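Local coordinates for protein myosin-I heavy chain (Dictyostelium discoideum, PDB 5EJR) that acts as an actin-based motor with ATPase activity in the early steps of phagocytosis and in adhesion, this chain being the C-terminal MyTH4-FERM portion of its tail, at residues T423-Q428 against T491-S496; D471-I476 against K486-T491. One frame throughout, in Å; residues are numbered along the deposited sequence.

Contact 1 and contact 2 illustrate how one lobe of a FERM domain is held together by different chemistry in different places. They share Thr491, the residue at which strand 486-490 gives way to the approach to helix 494-505. Contact 2 is a strand pairing, with a ladder of backbone hydrogen bonds, a largely buried face built round two phenylalanines and an opposite, more open face. Contact 1 is more buried; there the strand 423-428 and the start of the helix meet through a ring edge, methyl groups and two bridging waters. The two are stitched together where Gln428 N lies 3.0 Å from Thr490 O, probably a hydrogen bond, and contact 2 is nested within the loop that contact 1 closes.

Contact 1 (T423-Q428 against T491-S496); sequences TLFNIQ and TDEHSS. With EDO (1,2-ethanediol), chain D.
Phe425 presents the edge of its ring to the carboxylate of Glu493: OE2 lies near the ring plane, 3.4 Å from Phe425 CD1, and the two flat groups are turned 68° from each other. Such an approach sets a negative oxygen against the ring hydrogens, which is likely to be mildly attractive. Further round the same ring, Ser496 CB stands obliquely at 3.7 Å from Phe425 CE1. The ring also packs on Ile497 and Val500 of helix 494-505, so it lies between strand 423-428 and the helix. A second flat group, the imidazole of His494, has a bound 1,2-ethanediol at its edge, with ND1 hydrogen-bonded to O1 of the diol, probably from the crystallisation liquor.

The polar link between the segments is made by water. One molecule accepts from Asn426 N and donates to Glu493 OE1 at 2.7 Å. Another donates to Asn426 O at 2.6 Å and to Glu493 OE1, while accepting from Thr491 OG1. Glu493 OE1 is thus gripped by two waters, and both backbone polar atoms of Asn426 are tied to the opposite segment. Thr491 OG1, anti to its own backbone N (chi1 166°), also accepts from Glu493 N at 3.0 Å, closing an ST turn that fixes the chain just ahead of the helix. Beside this turn, Ile427 CG2 rests 4.0 Å from Thr491 CB, an apolar patch next to the wet one.

Glu493 occupies the N-cap position of helix 494-505. The arrangement exemplifies the F3 lobe of a FERM domain, where, as in PH and PTB domains generally, a C-terminal helix packs against the beta strands; here its first turn meets strand 423-428.

Contact 2 (D471-I476 against K486-T491); sequences DDTFCI and KQTFTT
Phe474 and Phe489 are matched across the strands as a hydrogen-bonded antiparallel pair, Phe474 N giving to Phe489 O at 2.9 Å and Phe489 N returning a bond to Phe474 O at 2.8 Å. Ile476 and Gln487 repeat the exchange two residues on, with Ile476 N to Gln487 O at 2.8 Å. At the far end Thr491 N reaches Asp472 O, but from 54° above the carbonyl plane, consistent with the strand pairing ending here, Thr491 being already loop. Weaker CA-H...O contacts fill the intervals, among them Thr473 CA to Phe489 O and Cys475 CA to Gln487 O.

Apolar contacts gather on the face carrying Phe474, Ile476 and Phe489. The two phenylalanine side chains run side by side and point the same way, with CD2 of Phe474 3.6 Å from CD2 of Phe489; their planes, 31° apart, form an oblique pair. Ile476 brings CG1 to the edge of the Phe489 ring, 4.0 Å from CE2, and also lays it against Gln487 CB. An alanine in place of Phe489 would probably leave a gap beside CD2 of Phe474 and CG1 of Ile476, and the Phe474 ring freer to shift. Next to these, Thr491 CG2 lies 3.9 Å from Phe474 CB, and Ile497 of the C-terminal helix packs on both residues.

The other face, with Thr473, Cys475, Thr488 and Thr490, is richer in hydroxyls and more exposed. Thr488 CG2, anti to the backbone N, meets CB and CG2 of Thr473, whose hydroxyl is bonded to Thr470 OG1.

Taken together, this is an antiparallel beta hairpin, one face turned inward and the other outward, within the PTB-like lobe of the FERM domain.

Contact 1 (T423-Q428 against T491-S496)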
ATOM      1  N   THR A 423      17.660  -7.186  -3.511  1.00 14.82           N
ATOM      2  CA  THR A 423      16.577  -6.277  -3.124  1.00 15.20           C
ATOM      3  C   THR A 423      17.218  -5.358  -2.055  1.00 21.44           C
ATOM      4  O   THR A 423      17.800  -5.849  -1.079  1.00 19.42           O
ATOM      5  CB  THR A 423      15.290  -6.997  -2.674  1.00 19.96           C
ATOM      6  OG1 THR A 423      14.769  -7.745  -3.765  1.00 19.84           O
ATOM      7  CG2 THR A 423      14.193  -6.020  -2.217  1.00 21.03           C
ATOM      8  N   LEU A 424      17.140  -4.035  -2.258  1.00 20.96           N
ATOM      9  CA  LEU A 424      17.776  -3.055  -1.358  1.00 21.70           C
ATOM     10  C   LEU A 424      16.812  -2.335  -0.441  1.00 22.85           C
ATOM     11  O   LEU A 424      15.717  -1.980  -0.847  1.00 22.08           O
ATOM     12  CB  LEU A 424      18.622  -2.024  -2.151  1.00 22.94           C
ATOM     13  CG  LEU A 424      19.605  -2.564  -3.195  1.00 27.30           C
ATOM     14  CD1 LEU A 424      20.155  -1.429  -4.065  1.00 28.40           C
ATOM     15  CD2 LEU A 424      20.730  -3.294  -2.562  1.00 29.01           C
ATOM     16  N   PHE A 425      17.208  -2.158   0.817  1.00 18.09           N
ATOM     17  CA  PHE A 425      16.392  -1.446   1.801  1.00 18.34           C
ATOM     18  C   PHE A 425      17.282  -0.398   2.469  1.00 24.42           C
ATOM     19  O   PHE A 425      18.398  -0.720   2.862  1.00 24.65           O
ATOM     20  CB  PHE A 425      15.867  -2.425   2.892  1.00 19.55           C
ATOM     21  CG  PHE A 425      14.942  -3.509   2.388  1.00 17.93           C
ATOM     22  CD1 PHE A 425      13.584  -3.263   2.216  1.00 19.14           C
ATOM     23  CD2 PHE A 425      15.438  -4.762   2.042  1.00 16.91           C
ATOM     24  CE1 PHE A 425      12.733  -4.257   1.724  1.00 19.13           C
ATOM     25  CE2 PHE A 425      14.586  -5.761   1.567  1.00 18.24           C
ATOM     26  CZ  PHE A 425      13.242  -5.500   1.396  1.00 16.08           C
ATOM     27  N   ASN A 426      16.808   0.838   2.619  1.00 25.87           N
ATOM     28  CA  ASN A 426      17.589   1.870   3.333  1.00 27.28           C
ATOM     29  C   ASN A 426      17.608   1.577   4.820  1.00 31.77           C
ATOM     30  O   ASN A 426      16.551   1.403   5.416  1.00 31.10           O
ATOM     31  CB  ASN A 426      17.026   3.283   3.091  1.00 30.80           C
ATOM     32  CG  ASN A 426      17.010   3.715   1.645  1.00 46.02           C
ATOM     33  OD1 ASN A 426      16.025   4.253   1.148  1.00 42.97           O
ATOM     34  ND2 ASN A 426      18.087   3.467   0.931  1.00 39.11           N
ATOM     35  N   ILE A 427      18.805   1.461   5.407  1.00 29.21           N
ATOM     36  CA  ILE A 427      18.949   1.207   6.847  1.00 30.03           C
ATOM     37  C   ILE A 427      19.791   2.285   7.513  1.00 37.32           C
ATOM     38  O   ILE A 427      20.647   2.890   6.861  1.00 34.74           O
ATOM     39  CB  ILE A 427      19.459  -0.219   7.218  1.00 32.94           C
ATOM     40  CG1 ILE A 427      20.852  -0.512   6.613  1.00 33.94           C
ATOM     41  CG2 ILE A 427      18.438  -1.304   6.881  1.00 31.46           C
ATOM     42  CD1 ILE A 427      21.873  -0.674   7.612  1.00 37.75           C
ATOM     43  N   GLN A 428      19.579   2.469   8.829  1.00 36.86           N
ATOM     44  CA  GLN A 428      20.335   3.400   9.669  1.00 38.32           C
ATOM     45  C   GLN A 428      21.209   2.582  10.615  1.00 44.99           C
ATOM     46  O   GLN A 428      20.741   1.614  11.217  1.00 45.83           O
ATOM     47  CB  GLN A 428      19.399   4.344  10.442  1.00 40.07           C
ATOM     48  CG  GLN A 428      18.576   5.271   9.550  1.00 61.47           C
ATOM     49  CD  GLN A 428      19.241   6.603   9.292  1.00 91.53           C
ATOM     50  OE1 GLN A 428      19.857   7.216  10.176  1.00 89.73           O
ATOM     51  NE2 GLN A 428      19.063   7.119   8.085  1.00 86.58           N
ATOM     52  N   THR A 491      15.323   0.072  10.677  1.00 23.96           N
ATOM     53  CA  THR A 491      14.422   0.160   9.526  1.00 23.47           C
ATOM     54  C   THR A 491      12.997  -0.114   9.967  1.00 28.32           C
ATOM     55  O   THR A 491      12.776  -1.027  10.775  1.00 28.25           O
ATOM     56  CB  THR A 491      14.815  -0.872   8.402  1.00 29.73           C
ATOM     57  OG1 THR A 491      13.748  -0.981   7.465  1.00 23.94           O
ATOM     58  CG2 THR A 491      15.133  -2.282   8.933  1.00 29.92           C
ATOM     59  N   ASP A 492      12.021   0.573   9.346  1.00 23.81           N
ATOM     60  CA  ASP A 492      10.605   0.319   9.631  1.00 23.69           C
ATOM     61  C   ASP A 492       9.988  -0.626   8.586  1.00 23.50           C
ATOM     62  O   ASP A 492       8.775  -0.832   8.592  1.00 23.67           O
ATOM     63  CB  ASP A 492       9.818   1.645   9.659  1.00 26.72           C
ATOM     64  CG  ASP A 492       9.820   2.417   8.338  1.00 42.74           C
ATOM     65  OD1 ASP A 492      10.621   2.062   7.434  1.00 42.97           O
ATOM     66  OD2 ASP A 492       9.029   3.383   8.214  1.00 51.72           O
ATOM     67  N   GLU A 493      10.806  -1.186   7.672  1.00 18.16           N
ATOM     68  CA  GLU A 493      10.252  -2.035   6.626  1.00 18.24           C
ATOM     69  C   GLU A 493      10.222  -3.528   6.991  1.00 21.43           C
ATOM     70  O   GLU A 493      10.414  -4.384   6.119  1.00 16.38           O
ATOM     71  CB  GLU A 493      10.974  -1.796   5.293  1.00 18.87           C
ATOM     72  CG  GLU A 493      10.698  -0.431   4.684  1.00 24.02           C
ATOM     73  CD  GLU A 493      11.495  -0.220   3.405  1.00 38.64           C
ATOM     74  OE1 GLU A 493      12.495   0.527   3.460  1.00 30.77           O
ATOM     75  OE2 GLU A 493      11.173  -0.849   2.370  1.00 25.18           O
ATOM     76  N   HIS A 494       9.869  -3.850   8.247  1.00 18.60           N
ATOM     77  CA  HIS A 494       9.784  -5.258   8.661  1.00 18.88           C
ATOM     78  C   HIS A 494       8.949  -6.113   7.723  1.00 19.88           C
ATOM     79  O   HIS A 494       9.329  -7.230   7.427  1.00 17.89           O
ATOM     80  CB  HIS A 494       9.249  -5.417  10.109  1.00 18.66           C
ATOM     81  CG  HIS A 494       7.955  -4.713  10.351  1.00 22.44           C
ATOM     82  ND1 HIS A 494       6.745  -5.358  10.186  1.00 25.20           N
ATOM     83  CD2 HIS A 494       7.728  -3.442  10.758  1.00 24.74           C
ATOM     84  CE1 HIS A 494       5.821  -4.463  10.519  1.00 25.55           C
ATOM     85  NE2 HIS A 494       6.373  -3.287  10.850  1.00 25.20           N
ATOM     86  N   SER A 495       7.822  -5.600   7.265  1.00 16.95           N
ATOM     87  CA  SER A 495       6.928  -6.405   6.437  1.00 17.05           C
ATOM     88  C   SER A 495       7.534  -6.824   5.055  1.00 20.21           C
ATOM     89  O   SER A 495       7.504  -8.007   4.681  1.00 20.07           O
ATOM     90  CB  SER A 495       5.581  -5.709   6.279  1.00 20.12           C
ATOM     91  OG  SER A 495       4.692  -6.641   5.681  1.00 27.82           O
ATOM     92  N   SER A 496       8.088  -5.868   4.327  1.00 16.87           N
ATOM     93  CA  SER A 496       8.759  -6.140   3.043  1.00 15.17           C
ATOM     94  C   SER A 496      10.022  -6.968   3.278  1.00 15.07           C
ATOM     95  O   SER A 496      10.309  -7.886   2.510  1.00 14.64           O
ATOM     96  CB  SER A 496       9.152  -4.828   2.376  1.00 16.72           C
ATOM     97  OG  SER A 496       7.994  -4.150   1.940  1.00 33.57           O
TER
HETATM   98  C1  EDO D2403       7.355  -8.776   9.787  1.00 40.09           C
HETATM   99  O1  EDO D2403       6.155  -8.039   9.612  1.00 38.01           O
HETATM  100  C2  EDO D2403       7.047 -10.142  10.433  1.00 45.65           C
HETATM  101  O2  EDO D2403       6.158 -10.886   9.612  1.00 49.47           O
HETATM  102  O   HOH W   1      14.316   1.284   1.559  1.00 32.31           O
HETATM  103  O   HOH W   2      13.979   0.888   5.589  1.00 36.67           O

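Contact 2 (D471-I476 against K486-T491)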
ATOM      1  N   ASP A 471       9.022  -2.863  15.437  1.00 26.14           N
ATOM      2  CA  ASP A 471       8.467  -1.783  14.603  1.00 27.31           C
ATOM      3  C   ASP A 471       9.554  -0.871  13.973  1.00 30.75           C
ATOM      4  O   ASP A 471       9.272  -0.210  12.986  1.00 30.80           O
ATOM      5  CB  ASP A 471       7.396  -0.952  15.341  1.00 29.30           C
ATOM      6  CG  ASP A 471       7.662  -0.633  16.809  1.00 46.28           C
ATOM      7  OD1 ASP A 471       8.793  -0.906  17.292  1.00 44.72           O
ATOM      8  OD2 ASP A 471       6.735  -0.123  17.478  1.00 54.33           O
ATOM      9  N   ASP A 472      10.789  -0.897  14.482  1.00 28.52           N
ATOM     10  CA  ASP A 472      11.866  -0.081  13.926  1.00 29.93           C
ATOM     11  C   ASP A 472      13.191  -0.858  13.677  1.00 31.46           C
ATOM     12  O   ASP A 472      14.225  -0.225  13.397  1.00 30.84           O
ATOM     13  CB  ASP A 472      12.096   1.173  14.810  1.00 34.08           C
ATOM     14  CG  ASP A 472      12.598   0.903  16.217  1.00 54.54           C
ATOM     15  OD1 ASP A 472      12.705  -0.289  16.600  1.00 56.65           O
ATOM     16  OD2 ASP A 472      12.883   1.885  16.943  1.00 65.05           O
ATOM     17  N   THR A 473      13.183  -2.213  13.785  1.00 23.70           N
ATOM     18  CA  THR A 473      14.419  -2.967  13.531  1.00 22.43           C
ATOM     19  C   THR A 473      14.212  -4.284  12.811  1.00 25.55           C
ATOM     20  O   THR A 473      13.146  -4.889  12.891  1.00 24.01           O
ATOM     21  CB  THR A 473      15.246  -3.266  14.813  1.00 32.99           C
ATOM     22  OG1 THR A 473      14.530  -4.194  15.627  1.00 40.54           O
ATOM     23  CG2 THR A 473      15.652  -2.019  15.615  1.00 25.65           C
ATOM     24  N   PHE A 474      15.283  -4.751  12.161  1.00 22.28           N
ATOM     25  CA  PHE A 474      15.408  -6.075  11.571  1.00 21.27           C
ATOM     26  C   PHE A 474      16.618  -6.709  12.265  1.00 25.64           C
ATOM     27  O   PHE A 474      17.649  -6.062  12.425  1.00 22.98           O
ATOM     28  CB  PHE A 474      15.535  -6.017  10.034  1.00 20.60           C
ATOM     29  CG  PHE A 474      15.980  -7.280   9.337  1.00 21.57           C
ATOM     30  CD1 PHE A 474      15.342  -8.490   9.572  1.00 24.37           C
ATOM     31  CD2 PHE A 474      17.019  -7.253   8.415  1.00 21.66           C
ATOM     32  CE1 PHE A 474      15.747  -9.655   8.911  1.00 24.66           C
ATOM     33  CE2 PHE A 474      17.422  -8.417   7.762  1.00 23.70           C
ATOM     34  CZ  PHE A 474      16.773  -9.604   7.997  1.00 21.72           C
ATOM     35  N   CYS A 475      16.474  -7.959  12.715  0.50 20.52           N
ATOM     36  CA  CYS A 475      17.518  -8.672  13.445  0.50 19.65           C
ATOM     37  C   CYS A 475      17.793 -10.059  12.856  0.50 25.76           C
ATOM     38  O   CYS A 475      16.846 -10.794  12.595  0.50 25.72           O
ATOM     39  CB  CYS A 475      17.142  -8.764  14.925  0.50 19.55           C
ATOM     40  SG  CYS A 475      18.315  -9.706  15.925  0.50 23.44           S
ATOM     41  N   ILE A 476      19.082 -10.426  12.679  1.00 25.30           N
ATOM     42  CA  ILE A 476      19.515 -11.751  12.176  1.00 26.07           C
ATOM     43  C   ILE A 476      20.324 -12.462  13.273  1.00 32.16           C
ATOM     44  O   ILE A 476      21.227 -11.866  13.836  1.00 30.82           O
ATOM     45  CB  ILE A 476      20.255 -11.756  10.784  1.00 27.13           C
ATOM     46  CG1 ILE A 476      21.547 -10.924  10.787  1.00 25.63           C
ATOM     47  CG2 ILE A 476      19.317 -11.302   9.641  1.00 27.69           C
ATOM     48  CD1 ILE A 476      22.469 -11.178   9.536  1.00 32.15           C
ATOM     49  N   LYS A 486      24.068 -11.645  17.516  1.00 42.10           N
ATOM     50  CA  LYS A 486      22.846 -10.960  17.088  1.00 39.19           C
ATOM     51  C   LYS A 486      23.249  -9.718  16.277  1.00 36.76           C
ATOM     52  O   LYS A 486      24.027  -8.907  16.782  1.00 34.73           O
ATOM     53  CB  LYS A 486      22.150 -10.499  18.378  1.00 42.03           C
ATOM     54  CG  LYS A 486      20.678 -10.331  18.336  1.00 48.88           C
ATOM     55  CD  LYS A 486      20.209 -10.279  19.760  1.00 51.59           C
ATOM     56  CE  LYS A 486      18.856  -9.679  19.819  1.00 47.26           C
ATOM     57  NZ  LYS A 486      18.329  -9.672  21.182  1.00 30.53           N
ATOM     58  N   GLN A 487      22.734  -9.568  15.036  1.00 30.14           N
ATOM     59  CA  GLN A 487      23.022  -8.394  14.197  1.00 29.63           C
ATOM     60  C   GLN A 487      21.723  -7.670  13.930  1.00 32.58           C
ATOM     61  O   GLN A 487      20.800  -8.264  13.370  1.00 30.94           O
ATOM     62  CB  GLN A 487      23.711  -8.770  12.863  1.00 30.36           C
ATOM     63  CG  GLN A 487      25.023  -9.546  13.012  1.00 39.12           C
ATOM     64  CD  GLN A 487      26.193  -8.676  13.390  1.00 55.86           C
ATOM     65  OE1 GLN A 487      26.121  -7.428  13.422  1.00 49.06           O
ATOM     66  NE2 GLN A 487      27.311  -9.327  13.654  1.00 47.30           N
ATOM     67  N   THR A 488      21.674  -6.382  14.286  1.00 29.94           N
ATOM     68  CA  THR A 488      20.479  -5.543  14.221  1.00 29.50           C
ATOM     69  C   THR A 488      20.638  -4.338  13.285  1.00 33.08           C
ATOM     70  O   THR A 488      21.687  -3.696  13.277  1.00 33.13           O
ATOM     71  CB  THR A 488      20.104  -5.138  15.662  1.00 33.23           C
ATOM     72  OG1 THR A 488      19.934  -6.336  16.419  1.00 37.20           O
ATOM     73  CG2 THR A 488      18.836  -4.302  15.746  1.00 30.56           C
ATOM     74  N   PHE A 489      19.566  -4.016  12.534  1.00 28.33           N
ATOM     75  CA  PHE A 489      19.558  -2.915  11.567  1.00 28.36           C
ATOM     76  C   PHE A 489      18.310  -2.076  11.753  1.00 29.32           C
ATOM     77  O   PHE A 489      17.213  -2.620  11.896  1.00 27.57           O
ATOM     78  CB  PHE A 489      19.621  -3.464  10.128  1.00 29.68           C
ATOM     79  CG  PHE A 489      20.494  -4.683   9.938  1.00 32.05           C
ATOM     80  CD1 PHE A 489      21.848  -4.553   9.668  1.00 37.00           C
ATOM     81  CD2 PHE A 489      19.961  -5.965  10.034  1.00 34.97           C
ATOM     82  CE1 PHE A 489      22.651  -5.687   9.476  1.00 38.64           C
ATOM     83  CE2 PHE A 489      20.764  -7.096   9.853  1.00 38.07           C
ATOM     84  CZ  PHE A 489      22.099  -6.948   9.561  1.00 37.28           C
ATOM     85  N   THR A 490      18.471  -0.755  11.768  1.00 23.94           N
ATOM     86  CA  THR A 490      17.357   0.172  11.981  1.00 24.13           C
ATOM     87  C   THR A 490      16.635   0.407  10.691  1.00 28.09           C
ATOM     88  O   THR A 490      17.240   0.874   9.725  1.00 28.76           O
ATOM     89  CB  THR A 490      17.855   1.453  12.696  1.00 33.06           C
ATOM     90  OG1 THR A 490      18.404   1.072  13.962  1.00 38.47           O
ATOM     91  CG2 THR A 490      16.768   2.512  12.870  1.00 28.84           C
ATOM     92  N   THR A 491      15.323   0.072  10.677  1.00 23.96           N
ATOM     93  CA  THR A 491      14.422   0.160   9.526  1.00 23.47           C
ATOM     94  C   THR A 491      12.997  -0.114   9.967  1.00 28.32           C
ATOM     95  O   THR A 491      12.776  -1.027  10.775  1.00 28.25           O
ATOM     96  CB  THR A 491      14.815  -0.872   8.402  1.00 29.73           C
ATOM     97  OG1 THR A 491      13.748  -0.981   7.465  1.00 23.94           O
ATOM     98  CG2 THR A 491      15.133  -2.282   8.933  1.00 29.92           C
TER